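Local structure of cadherin-23 (Mus musculus, 5UZ8) at residues T188-K192 and R203-V207. The protein is a calcium-binding cadherin implicated in adhesion and in the mechanotransduction that underlies hearing. Residues are numbered along the deposited sequence; the frame is centred on the assembly and turned at random.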
loop_
_atom_site.group_PDB
_atom_site.type_symbol
_atom_site.label_atom_id
_atom_site.label_comp_id
_atom_site.label_asym_id
_atom_site.label_seq_id
_atom_site.Cartn_x
_atom_site.Cartn_y
_atom_site.Cartn_z
ATOM N N THR A 188 -1.229 -2.925 -5.738
ATOM C CA THR A 188 0.112 -2.858 -5.168
ATOM C C THR A 188 0.508 -1.399 -4.989
ATOM O O THR A 188 0.587 -0.662 -5.975
ATOM C CB THR A 188 1.119 -3.553 -6.093
ATOM O OG1 THR A 188 0.731 -4.930 -6.272
ATOM C CG2 THR A 188 2.505 -3.489 -5.499
ATOM N N ALA A 189 0.773 -1.004 -3.747
ATOM C CA ALA A 189 1.312 0.316 -3.431
ATOM C C ALA A 189 2.816 0.175 -3.192
ATOM O O ALA A 189 3.250 -0.788 -2.540
ATOM C CB ALA A 189 0.645 0.901 -2.211
ATOM N N LEU A 190 3.594 1.124 -3.717
ATOM C CA LEU A 190 5.056 1.086 -3.627
ATOM C C LEU A 190 5.538 2.311 -2.851
ATOM O O LEU A 190 4.994 3.393 -3.055
ATOM C CB LEU A 190 5.626 1.135 -5.019
ATOM C CG LEU A 190 7.086 0.809 -5.209
ATOM C CD1 LEU A 190 7.356 -0.666 -4.921
ATOM C CD2 LEU A 190 7.439 1.100 -6.666
ATOM N N ALA A 191 6.520 2.116 -1.972
ATOM C CA ALA A 191 7.212 3.215 -1.300
ATOM C C ALA A 191 8.669 3.156 -1.758
ATOM O O ALA A 191 9.300 2.099 -1.642
ATOM C CB ALA A 191 7.125 3.053 0.200
ATOM N N LYS A 192 9.185 4.257 -2.302
ATOM C CA LYS A 192 10.541 4.287 -2.855
ATOM C C LYS A 192 11.264 5.510 -2.273
ATOM O O LYS A 192 10.748 6.640 -2.318
ATOM C CB LYS A 192 10.480 4.309 -4.376
ATOM C CG LYS A 192 11.812 4.304 -5.102
ATOM C CD LYS A 192 11.618 4.427 -6.631
ATOM C CE LYS A 192 10.708 3.371 -7.213
ATOM N NZ LYS A 192 10.773 3.327 -8.711
ATOM N N ARG A 203 15.855 2.542 -2.727
ATOM C CA ARG A 203 15.319 1.351 -2.116
ATOM C C ARG A 203 13.806 1.466 -2.021
ATOM O O ARG A 203 13.245 2.561 -1.955
ATOM C CB ARG A 203 15.909 1.162 -0.709
ATOM C CG ARG A 203 17.346 0.747 -0.673
ATOM C CD ARG A 203 17.904 0.715 0.743
ATOM N NE ARG A 203 19.246 0.119 0.783
ATOM C CZ ARG A 203 19.519 -1.187 0.833
ATOM N NH1 ARG A 203 20.775 -1.584 0.891
ATOM N NH2 ARG A 203 18.563 -2.106 0.866
ATOM N N GLU A 204 13.154 0.311 -2.016
ATOM C CA GLU A 204 11.706 0.255 -2.035
ATOM C C GLU A 204 11.154 -0.943 -1.278
ATOM O O GLU A 204 11.869 -1.953 -1.053
ATOM C CB GLU A 204 11.215 0.185 -3.469
ATOM C CG GLU A 204 11.558 -1.104 -4.206
ATOM C CD GLU A 204 11.204 -1.029 -5.678
ATOM O OE1 GLU A 204 10.542 -1.951 -6.178
ATOM O OE2 GLU A 204 11.598 -0.050 -6.355
ATOM N N ASN A 205 9.851 -0.883 -1.064
ATOM C CA ASN A 205 9.064 -2.030 -0.664
ATOM C C ASN A 205 7.652 -1.800 -1.164
ATOM O O ASN A 205 7.222 -0.640 -1.383
ATOM C CB ASN A 205 9.028 -2.196 0.860
ATOM C CG ASN A 205 10.116 -3.119 1.392
ATOM O OD1 ASN A 205 10.279 -4.238 0.920
ATOM N ND2 ASN A 205 10.861 -2.656 2.392
ATOM N N SER A 206 6.934 -2.889 -1.332
ATOM C CA SER A 206 5.528 -2.799 -1.737
ATOM C C SER A 206 4.618 -3.417 -0.702
ATOM O O SER A 206 5.036 -4.266 0.087
ATOM C CB SER A 206 5.364 -3.517 -3.061
ATOM O OG SER A 206 5.732 -4.877 -2.936
ATOM N N VAL A 207 3.342 -3.086 -0.799
ATOM C CA VAL A 207 2.307 -3.681 0.018
ATOM C C VAL A 207 1.018 -3.847 -0.810
ATOM O O VAL A 207 0.826 -3.109 -1.802
ATOM C CB VAL A 207 2.060 -2.837 1.270
ATOM C CG1 VAL A 207 1.380 -1.530 0.930
ATOM C CG2 VAL A 207 1.244 -3.577 2.295
#
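A189 and V207 exchange two backbone hydrogen bonds, and A191 and N205 exchange two more; the straightest, at 177°, runs 2.9 Å from A191 N to N205 O. They join antiparallel strands 184-193 and 204-214, a hairpin at the centre of the mixed sheet of a cadherin domain. E204 CB lies 3.3 Å from A191 O. A chi1 of 67° tucks E204 CG over its own backbone, flanked by N and C, and the chain then runs extended, beside K192 and obliquely across L190. E204 CD packs 3.9 Å from L190 CD1. The carboxylate divides its contacts: E204 OE1 is 3.7 Å from L190 CD1. E204 OE2 is instead 3.6 Å from K192 CE. L190 CD1 also packs 3.9 Å from S206 CB, which touches T188 CG2 in turn. On the other face, A189 CB meets V207 CG1 at 4.0 Å, and both side chains are buried. R203 NE and NH2 bond to N110 O and N113 OD1, and N205 ND2 bonds to P114 O; N110 is itself a calcium ligand. K192 NZ stays 4.2 Å from E204 OE2, so the opposite charges probably attract without forming a salt bridge, and backbone bonding carries the pairing.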